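Local coordinates for protein probable endonuclease 4 (Thermotoga maritima, PDB 4HNO) that probably cleaves DNA at apurinic or apyrimidinic sites during base excision repair, leaving a 3'-hydroxyl and a 5'-terminal sugar phosphate, using a cluster of three metal ions, at residues F70-Y75 with Y108-P113; L145-S150 with T179-H184; G185-Y190 with N220-P225. All coordinates share one frame; numbering follows the deposited sequence.

Contact 1. Residues F70-Y75 with Y108-P113; sequences FCHSGY and YLNIHP. With ZN (zinc ion), chain B.
Tyr108, His72 and Asn110 give up the most surface here, each meeting the neighbouring strand in its own way. The Tyr108 ring lies alongside that of Phe70, both pointing the same way; the planes are 27° apart but slid so far that overlap is slight, and the closest atoms are Phe70 CE2 and Tyr108 CD1 at 3.6 Å. The Tyr108 hydroxyl goes on to Glu67. Between the strands the backbones pair in parallel: Cys71 N bonds to Tyr108 O at 3.0 Å, Asn110 N to Cys71 O and Ser73 N to Asn110 O, so Asn110 is held by both its N and its O to the two residues flanking His72.

His72 and Asn110 share one face of the sheet. Asn110 ND2 sits over a face of the imidazole, toward its rim and 3.3 Å from His72 CD2, with the amide and ring planes 55° apart. That amide is anchored elsewhere, ND2 on Glu147 and OD1 on Thr179. CG of His72 stands anti to the backbone N (chi1 -162°); its ND1 donates in the ring plane to a lone pair of Ser73 O at 2.8 Å. This bond and the zinc, 2.0 Å from His72 NE2, together help to fix the ring's rotation. His112 NE2 binds the same zinc at 2.0 Å, its side chain crossing that of His72 at about a right angle, and water 1 and Glu147 complete the site. The arrangement is a beta-alpha-beta crossover of a TIM barrel, with metal ligands carried at the C-terminal ends of its parallel strands.

Contact 2. Residues L145-S150 with T179-H184; sequences LLENVS and TYDTCH. With MN (manganese (II) ion), chain E; ZN (zinc ion), chain B; MN (manganese (II) ion), chain C.
Glu147 and Thr179 pair in parallel on adjacent strands of the TIM barrel, and just beyond them the chain of 179-184 turns into a helix with Asp181 at its N-cap. The tight part lies in this turn. Asn148 holds CG between its backbone N and carbonyl carbon, the crowded position (chi1 64°). Its OD1 takes Asp181 N on a lone pair at 2.8 Å, while ND2 gives to Asp181 O at 3.3 Å. The Tyr180 side chain crosses it obliquely, ring and amide planes only 5° apart.

The strand pairing thins out here: Thr179 N to Leu146 O is a sound bond, but the next, Asn148 N to Thr179 O, is weak at 3.4 Å.

Toward the metals polar groups dominate, and water 1 bridges zinc and the chain E manganese. Extended from CG onward, Glu147 puts OE2, which also accepts from Asn110, on zinc and OE1 on that manganese at 2.1 Å; Asp181 OD1 binds the same manganese, whose shell His218 and Glu263 complete. Asp181 OD2 accepts from His184 N, capping the helix. His184 NE2 binds the chain C manganese, with Asp231 and His233 among its other ligands, and His184 ND1 donates in the ring plane to a lone pair of Asn148 O at 2.8 Å.

Contact 3. Residues G185-Y190 with N220-P225; sequences GFDSGY and NDSKYP
Phe186 and Asp187 meet Ser222, Tyr224 and Pro225 in a small, largely water-bridged contact, where the end of helix 182-187 comes up against the end of strand 214-222 and the loop that follows. Direct touching is mostly the work of Phe186. Its CG stands anti to the backbone N (chi1 -161°), and the ring turns its CD2-CE2 edge to the loop: Tyr224 O lies in the ring plane at that edge, 3.8 Å from CE2, and Pro225 C is as close at 3.7 Å. Ser222 CB is also near, 4.1 Å from CD2.

Asp187 and Ser222 stay too far apart to bond, and two waters bridge them. Water 3 donates to Asp187 OD1 at 2.9 Å and is also bonded to Ser222 OG; water 2 lies 2.7 Å from each of the same two atoms and reaches Pro225 O as well. Ser222 OG further accepts from Tyr224 N at 3.0 Å, an ST turn that shapes the loop.

Just after Asp187 the helix ends in a Schellman motif, with Gly189 at C-prime. Asp187 OD2 turns to Ser150 and to the backbone of Asp231, a ligand of the third metal, while Cys183 of the same helix packs on Ser222 of the strand.

Overall arrangement
The three contacts follow one another along the chain and round the same barrel sheet. Contacts 1 and 2, with centres about 11 Å apart, share zinc and water 1; strands 108-115 and 143-147 are neighbours, with a probable hydrogen bond from Ile111 N to Leu145 O at 2.8 Å. Contacts 2 and 3 are also about 11 Å apart between centres and share helix 182-187, with Thr182 OG1 probably hydrogen-bonded to Asn220 O. The centres of contacts 1 and 3 are about 20 Å apart. The first two contacts supply five ligand residues of the metal cluster, zinc lying 3.3 Å from the chain E manganese; contact 3 binds none of these metals, but its Asp187 bond to Asp231 N is consistent with a second-shell position.

Contact 1. Residues F70-Y75 with Y108-P113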
loop_
_atom_site.group_PDB
_atom_site.type_symbol
_atom_site.label_atom_id
_atom_site.label_comp_id
_atom_site.label_asym_id
_atom_site.label_seq_id
_atom_site.Cartn_x
_atom_site.Cartn_y
_atom_site.Cartn_z
ATOM N N PHE A 70 7.420 3.995 2.340
ATOM C CA PHE A 70 7.034 2.792 1.632
ATOM C C PHE A 70 7.273 2.951 0.138
ATOM O O PHE A 70 7.064 4.036 -0.406
ATOM C CB PHE A 70 5.513 2.525 1.834
ATOM C CG PHE A 70 5.100 2.479 3.266
ATOM C CD1 PHE A 70 4.748 3.638 3.938
ATOM C CD2 PHE A 70 5.066 1.275 3.966
ATOM C CE1 PHE A 70 4.345 3.607 5.246
ATOM C CE2 PHE A 70 4.675 1.234 5.275
ATOM C CZ PHE A 70 4.308 2.416 5.915
ATOM N N CYS A 71 7.607 1.859 -0.539
ATOM C CA CYS A 71 7.538 1.818 -1.982
ATOM C C CYS A 71 6.311 1.028 -2.414
ATOM O O CYS A 71 5.922 0.066 -1.755
ATOM C CB CYS A 71 8.768 1.186 -2.627
ATOM S SG CYS A 71 10.191 2.278 -2.823
ATOM N N HIS A 72 5.706 1.437 -3.516
ATOM C CA HIS A 72 4.670 0.664 -4.208
ATOM C C HIS A 72 5.293 0.086 -5.470
ATOM O O HIS A 72 5.937 0.784 -6.227
ATOM C CB HIS A 72 3.480 1.547 -4.591
ATOM C CG HIS A 72 2.217 0.794 -4.905
ATOM N ND1 HIS A 72 2.102 -0.128 -5.919
ATOM C CD2 HIS A 72 0.997 0.852 -4.319
ATOM C CE1 HIS A 72 0.861 -0.609 -5.930
ATOM N NE2 HIS A 72 0.162 -0.026 -4.970
ATOM N N SER A 73 5.096 -1.208 -5.677
ATOM C CA SER A 73 5.613 -1.948 -6.802
ATOM C C SER A 73 4.921 -1.491 -8.063
ATOM O O SER A 73 3.800 -0.980 -8.034
ATOM C CB SER A 73 5.373 -3.432 -6.517
ATOM O OG SER A 73 5.753 -4.298 -7.540
ATOM N N GLY A 74 5.591 -1.677 -9.186
ATOM C CA GLY A 74 5.082 -1.234 -10.462
ATOM C C GLY A 74 3.886 -2.004 -10.961
ATOM O O GLY A 74 3.704 -3.197 -10.695
ATOM N N TYR A 75 3.146 -1.271 -11.793
ATOM C CA TYR A 75 1.877 -1.672 -12.391
ATOM C C TYR A 75 1.904 -2.935 -13.268
ATOM O O TYR A 75 0.878 -3.581 -13.466
ATOM C CB TYR A 75 1.273 -0.459 -13.144
ATOM C CG TYR A 75 1.867 -0.018 -14.484
ATOM C CD1 TYR A 75 1.099 -0.090 -15.641
ATOM C CD2 TYR A 75 3.149 0.543 -14.594
ATOM C CE1 TYR A 75 1.584 0.335 -16.868
ATOM C CE2 TYR A 75 3.646 0.972 -15.834
ATOM C CZ TYR A 75 2.857 0.860 -16.960
ATOM O OH TYR A 75 3.333 1.286 -18.183
ATOM N N TYR A 108 9.950 -1.405 3.044
ATOM C CA TYR A 108 8.669 -2.013 2.661
ATOM C C TYR A 108 8.414 -1.789 1.176
ATOM O O TYR A 108 8.537 -0.671 0.677
ATOM C CB TYR A 108 7.525 -1.354 3.417
ATOM C CG TYR A 108 7.581 -1.552 4.892
ATOM C CD1 TYR A 108 7.815 -0.512 5.759
ATOM C CD2 TYR A 108 7.388 -2.817 5.409
ATOM C CE1 TYR A 108 7.876 -0.735 7.131
ATOM C CE2 TYR A 108 7.453 -3.051 6.760
ATOM C CZ TYR A 108 7.694 -2.011 7.622
ATOM O OH TYR A 108 7.754 -2.295 8.972
ATOM N N LEU A 109 7.965 -2.855 0.519
ATOM C CA LEU A 109 7.586 -2.825 -0.890
ATOM C C LEU A 109 6.190 -3.419 -0.998
ATOM O O LEU A 109 5.990 -4.611 -0.740
ATOM C CB LEU A 109 8.585 -3.635 -1.729
ATOM C CG LEU A 109 8.272 -3.716 -3.224
ATOM C CD1 LEU A 109 8.229 -2.352 -3.886
ATOM C CD2 LEU A 109 9.301 -4.589 -3.901
ATOM N N ASN A 110 5.235 -2.583 -1.361
ATOM C CA ASN A 110 3.820 -2.933 -1.407
ATOM C C ASN A 110 3.426 -3.395 -2.797
ATOM O O ASN A 110 3.636 -2.664 -3.770
ATOM C CB ASN A 110 3.027 -1.686 -1.019
ATOM C CG ASN A 110 1.535 -1.898 -1.088
ATOM O OD1 ASN A 110 0.908 -2.256 -0.104
ATOM N ND2 ASN A 110 0.972 -1.684 -2.247
ATOM N N ILE A 111 2.806 -4.572 -2.880
ATOM C CA ILE A 111 2.366 -5.133 -4.145
ATOM C C ILE A 111 0.880 -5.480 -4.097
ATOM O O ILE A 111 0.332 -5.839 -3.077
ATOM C CB ILE A 111 3.186 -6.415 -4.516
ATOM C CG1 ILE A 111 2.812 -7.633 -3.654
ATOM C CG2 ILE A 111 4.678 -6.183 -4.453
ATOM C CD1 ILE A 111 3.308 -8.968 -4.224
ATOM N N HIS A 112 0.257 -5.429 -5.258
ATOM C CA HIS A 112 -1.021 -6.099 -5.472
ATOM C C HIS A 112 -0.693 -7.567 -5.790
ATOM O O HIS A 112 0.183 -7.836 -6.607
ATOM C CB HIS A 112 -1.768 -5.483 -6.640
ATOM C CG HIS A 112 -2.120 -4.049 -6.425
ATOM N ND1 HIS A 112 -2.991 -3.362 -7.223
ATOM C CD2 HIS A 112 -1.762 -3.186 -5.452
ATOM C CE1 HIS A 112 -3.104 -2.118 -6.783
ATOM N NE2 HIS A 112 -2.325 -1.967 -5.733
ATOM N N PRO A 113 -1.360 -8.513 -5.165
ATOM C CA PRO A 113 -0.990 -9.918 -5.360
ATOM C C PRO A 113 -0.905 -10.370 -6.805
ATOM O O PRO A 113 0.039 -11.088 -7.159
ATOM C CB PRO A 113 -2.080 -10.662 -4.582
ATOM C CG PRO A 113 -2.423 -9.708 -3.463
ATOM C CD PRO A 113 -2.398 -8.356 -4.117
HETATM ZN ZN ZN B . -1.819 -0.415 -4.604
HETATM O O HOH W 1 -2.955 1.118 -4.397
#

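Contact 2. Residues L145-S150 with T179-H184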
loop_
_atom_site.group_PDB
_atom_site.type_symbol
_atom_site.label_atom_id
_atom_site.label_comp_id
_atom_site.label_asym_id
_atom_site.label_seq_id
_atom_site.Cartn_x
_atom_site.Cartn_y
_atom_site.Cartn_z
ATOM N N LEU A 145 4.708 -6.063 1.304
ATOM C CA LEU A 145 3.350 -5.858 1.804
ATOM C C LEU A 145 2.378 -6.305 0.720
ATOM O O LEU A 145 2.485 -5.875 -0.425
ATOM C CB LEU A 145 3.098 -4.394 2.146
ATOM C CG LEU A 145 4.092 -3.791 3.132
ATOM C CD1 LEU A 145 3.760 -2.331 3.405
ATOM C CD2 LEU A 145 4.127 -4.585 4.423
ATOM N N LEU A 146 1.428 -7.154 1.100
ATOM C CA LEU A 146 0.336 -7.527 0.221
ATOM C C LEU A 146 -0.818 -6.575 0.484
ATOM O O LEU A 146 -1.278 -6.460 1.624
ATOM C CB LEU A 146 -0.129 -8.947 0.485
ATOM C CG LEU A 146 0.930 -10.025 0.424
ATOM C CD1 LEU A 146 0.323 -11.374 0.773
ATOM C CD2 LEU A 146 1.612 -10.066 -0.933
ATOM N N GLU A 147 -1.279 -5.907 -0.567
ATOM C CA GLU A 147 -2.384 -4.966 -0.490
ATOM C C GLU A 147 -3.667 -5.630 -0.962
ATOM O O GLU A 147 -3.682 -6.312 -1.978
ATOM C CB GLU A 147 -2.064 -3.768 -1.368
ATOM C CG GLU A 147 -3.102 -2.675 -1.287
ATOM C CD GLU A 147 -2.948 -1.588 -2.304
ATOM O OE1 GLU A 147 -3.938 -0.856 -2.530
ATOM O OE2 GLU A 147 -1.833 -1.424 -2.854
ATOM N N ASN A 148 -4.760 -5.396 -0.237
ATOM C CA ASN A 148 -6.052 -5.826 -0.762
ATOM C C ASN A 148 -6.458 -4.979 -1.962
ATOM O O ASN A 148 -6.102 -3.795 -2.065
ATOM C CB ASN A 148 -7.139 -5.798 0.306
ATOM C CG ASN A 148 -7.413 -4.400 0.799
ATOM O OD1 ASN A 148 -6.504 -3.749 1.302
ATOM N ND2 ASN A 148 -8.656 -3.937 0.690
ATOM N N VAL A 149 -7.216 -5.601 -2.862
ATOM C CA VAL A 149 -7.572 -5.040 -4.146
ATOM C C VAL A 149 -9.083 -5.173 -4.350
ATOM O O VAL A 149 -9.806 -5.736 -3.536
ATOM C CB VAL A 149 -6.777 -5.700 -5.289
ATOM C CG1 VAL A 149 -5.294 -5.380 -5.138
ATOM C CG2 VAL A 149 -7.027 -7.194 -5.351
ATOM N N SER A 150 -9.548 -4.652 -5.469
ATOM C CA SER A 150 -10.954 -4.765 -5.831
ATOM C C SER A 150 -11.199 -6.039 -6.639
ATOM O O SER A 150 -10.282 -6.611 -7.243
ATOM C CB SER A 150 -11.380 -3.534 -6.611
ATOM O OG SER A 150 -11.089 -2.369 -5.878
ATOM N N THR A 179 -1.013 -4.357 3.707
ATOM C CA THR A 179 -1.537 -3.005 3.531
ATOM C C THR A 179 -3.042 -3.104 3.325
ATOM O O THR A 179 -3.497 -3.906 2.513
ATOM C CB THR A 179 -0.922 -2.347 2.310
ATOM O OG1 THR A 179 0.474 -2.185 2.568
ATOM C CG2 THR A 179 -1.560 -1.000 1.978
ATOM N N TYR A 180 -3.783 -2.260 4.038
ATOM C CA TYR A 180 -5.228 -2.203 3.849
ATOM C C TYR A 180 -5.591 -0.923 3.106
ATOM O O TYR A 180 -5.321 0.182 3.591
ATOM C CB TYR A 180 -5.970 -2.234 5.204
ATOM C CG TYR A 180 -7.454 -2.235 4.968
ATOM C CD1 TYR A 180 -8.088 -3.373 4.493
ATOM C CD2 TYR A 180 -8.227 -1.093 5.156
ATOM C CE1 TYR A 180 -9.432 -3.387 4.207
ATOM C CE2 TYR A 180 -9.594 -1.106 4.896
ATOM C CZ TYR A 180 -10.179 -2.259 4.403
ATOM O OH TYR A 180 -11.518 -2.309 4.108
ATOM N N ASP A 181 -6.189 -1.071 1.922
ATOM C CA ASP A 181 -6.658 0.048 1.120
ATOM C C ASP A 181 -8.169 0.199 1.347
ATOM O O ASP A 181 -8.950 -0.725 1.093
ATOM C CB ASP A 181 -6.325 -0.195 -0.354
ATOM C CG ASP A 181 -6.695 0.961 -1.259
ATOM O OD1 ASP A 181 -5.821 1.425 -2.040
ATOM O OD2 ASP A 181 -7.857 1.426 -1.194
ATOM N N THR A 182 -8.557 1.350 1.877
ATOM C CA THR A 182 -9.949 1.562 2.251
ATOM C C THR A 182 -10.899 1.574 1.057
ATOM O O THR A 182 -12.058 1.192 1.214
ATOM C CB THR A 182 -10.106 2.853 3.069
ATOM O OG1 THR A 182 -9.664 3.983 2.340
ATOM C CG2 THR A 182 -9.333 2.793 4.362
ATOM N N CYS A 183 -10.459 2.060 -0.095
ATOM C CA CYS A 183 -11.327 2.066 -1.278
ATOM C C CYS A 183 -11.487 0.656 -1.812
ATOM O O CYS A 183 -12.601 0.188 -2.072
ATOM C CB CYS A 183 -10.795 3.015 -2.344
ATOM S SG CYS A 183 -11.829 3.085 -3.825
ATOM N N HIS A 184 -10.367 -0.047 -1.983
ATOM C CA HIS A 184 -10.452 -1.417 -2.447
ATOM C C HIS A 184 -11.322 -2.254 -1.508
ATOM O O HIS A 184 -12.130 -3.083 -1.945
ATOM C CB HIS A 184 -9.079 -2.044 -2.573
ATOM C CG HIS A 184 -8.186 -1.329 -3.543
ATOM N ND1 HIS A 184 -6.830 -1.551 -3.599
ATOM C CD2 HIS A 184 -8.428 -0.367 -4.468
ATOM C CE1 HIS A 184 -6.288 -0.776 -4.528
ATOM N NE2 HIS A 184 -7.233 -0.036 -5.068
HETATM MN MN MN E . -3.882 1.285 -2.689
HETATM ZN ZN ZN B . -1.819 -0.415 -4.604
HETATM MN MN MN C . -7.074 1.400 -6.550
HETATM O O HOH W 1 -2.955 1.118 -4.397
#

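Contact 3. Residues G185-Y190 with N220-P225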
loop_
_atom_site.group_PDB
_atom_site.type_symbol
_atom_site.label_atom_id
_atom_site.label_comp_id
_atom_site.label_asym_id
_atom_site.label_seq_id
_atom_site.Cartn_x
_atom_site.Cartn_y
_atom_site.Cartn_z
ATOM N N GLY A 185 -11.148 -2.032 -0.206
ATOM C CA GLY A 185 -11.925 -2.764 0.767
ATOM C C GLY A 185 -13.408 -2.417 0.688
ATOM O O GLY A 185 -14.272 -3.295 0.740
ATOM N N PHE A 186 -13.713 -1.130 0.589
ATOM C CA PHE A 186 -15.111 -0.688 0.492
ATOM C C PHE A 186 -15.779 -1.285 -0.750
ATOM O O PHE A 186 -16.919 -1.766 -0.696
ATOM C CB PHE A 186 -15.152 0.834 0.460
ATOM C CG PHE A 186 -16.480 1.441 0.810
ATOM C CD1 PHE A 186 -17.024 1.306 2.077
ATOM C CD2 PHE A 186 -17.172 2.193 -0.122
ATOM C CE1 PHE A 186 -18.200 1.933 2.407
ATOM C CE2 PHE A 186 -18.352 2.814 0.223
ATOM C CZ PHE A 186 -18.857 2.670 1.482
ATOM N N ASP A 187 -15.044 -1.295 -1.858
ATOM C CA ASP A 187 -15.499 -1.938 -3.085
ATOM C C ASP A 187 -15.884 -3.384 -2.872
ATOM O O ASP A 187 -16.756 -3.902 -3.575
ATOM C CB ASP A 187 -14.351 -1.983 -4.111
ATOM C CG ASP A 187 -14.242 -0.804 -5.039
ATOM O OD1 ASP A 187 -15.217 -0.059 -5.271
ATOM O OD2 ASP A 187 -13.125 -0.682 -5.614
ATOM N N SER A 188 -15.222 -4.035 -1.917
ATOM C CA SER A 188 -15.317 -5.455 -1.673
ATOM C C SER A 188 -16.181 -5.800 -0.457
ATOM O O SER A 188 -16.206 -6.944 -0.028
ATOM C CB SER A 188 -13.923 -6.040 -1.471
ATOM O OG SER A 188 -13.082 -5.735 -2.572
ATOM N N GLY A 189 -16.882 -4.808 0.091
ATOM C CA GLY A 189 -17.818 -5.058 1.163
ATOM C C GLY A 189 -17.320 -4.801 2.566
ATOM O O GLY A 189 -18.049 -5.067 3.520
ATOM N N TYR A 190 -16.095 -4.293 2.727
ATOM C CA TYR A 190 -15.582 -3.946 4.040
ATOM C C TYR A 190 -16.096 -2.565 4.402
ATOM O O TYR A 190 -15.577 -1.540 3.935
ATOM C CB TYR A 190 -14.060 -4.003 4.085
ATOM C CG TYR A 190 -13.499 -5.401 3.980
ATOM C CD1 TYR A 190 -13.002 -5.896 2.782
ATOM C CD2 TYR A 190 -13.449 -6.224 5.083
ATOM C CE1 TYR A 190 -12.463 -7.176 2.706
ATOM C CE2 TYR A 190 -12.916 -7.489 5.021
ATOM C CZ TYR A 190 -12.418 -7.965 3.830
ATOM O OH TYR A 190 -11.891 -9.234 3.744
ATOM N N ASN A 220 -8.154 6.132 1.068
ATOM C CA ASN A 220 -8.816 6.537 -0.165
ATOM C C ASN A 220 -10.330 6.521 0.043
ATOM O O ASN A 220 -10.878 5.520 0.500
ATOM C CB ASN A 220 -8.507 5.527 -1.277
ATOM C CG ASN A 220 -7.034 5.510 -1.651
ATOM O OD1 ASN A 220 -6.428 6.571 -1.820
ATOM N ND2 ASN A 220 -6.484 4.312 -1.790
ATOM N N ASP A 221 -11.008 7.616 -0.287
ATOM C CA ASP A 221 -12.459 7.527 -0.386
ATOM C C ASP A 221 -12.760 6.771 -1.697
ATOM O O ASP A 221 -11.851 6.404 -2.457
ATOM C CB ASP A 221 -13.076 8.938 -0.302
ATOM C CG ASP A 221 -14.476 8.967 0.310
ATOM O OD1 ASP A 221 -15.240 8.011 0.090
ATOM O OD2 ASP A 221 -14.801 9.990 0.983
ATOM N N SER A 222 -14.040 6.543 -1.950
ATOM C CA SER A 222 -14.486 5.836 -3.137
ATOM C C SER A 222 -15.490 6.651 -3.935
ATOM O O SER A 222 -16.405 7.250 -3.374
ATOM C CB SER A 222 -15.122 4.496 -2.781
ATOM O OG SER A 222 -15.498 3.855 -3.990
ATOM N N LYS A 223 -15.342 6.619 -5.251
ATOM C CA LYS A 223 -16.330 7.219 -6.135
ATOM C C LYS A 223 -17.638 6.432 -6.170
ATOM O O LYS A 223 -18.614 6.930 -6.718
ATOM C CB LYS A 223 -15.769 7.377 -7.549
ATOM C CG LYS A 223 -14.742 8.492 -7.640
ATOM C CD LYS A 223 -14.361 8.848 -9.045
ATOM C CE LYS A 223 -13.425 10.052 -9.050
ATOM N NZ LYS A 223 -14.167 11.342 -8.880
ATOM N N TYR A 224 -17.649 5.222 -5.613
ATOM C CA TYR A 224 -18.792 4.325 -5.741
ATOM C C TYR A 224 -19.222 3.797 -4.391
ATOM O O TYR A 224 -18.477 3.825 -3.412
ATOM C CB TYR A 224 -18.452 3.166 -6.695
ATOM C CG TYR A 224 -18.276 3.627 -8.126
ATOM C CD1 TYR A 224 -17.024 4.015 -8.598
ATOM C CD2 TYR A 224 -19.344 3.733 -8.979
ATOM C CE1 TYR A 224 -16.836 4.483 -9.889
ATOM C CE2 TYR A 224 -19.175 4.229 -10.282
ATOM C CZ TYR A 224 -17.907 4.590 -10.724
ATOM O OH TYR A 224 -17.690 5.063 -12.001
ATOM N N PRO A 225 -20.448 3.258 -4.333
ATOM C CA PRO A 225 -20.965 2.727 -3.075
ATOM C C PRO A 225 -20.265 1.455 -2.614
ATOM O O PRO A 225 -19.499 0.808 -3.343
ATOM C CB PRO A 225 -22.430 2.419 -3.399
ATOM C CG PRO A 225 -22.760 3.228 -4.576
ATOM C CD PRO A 225 -21.498 3.342 -5.368
HETATM O O HOH W 2 -16.622 1.474 -3.514
HETATM O O HOH W 3 -14.324 2.494 -6.269
#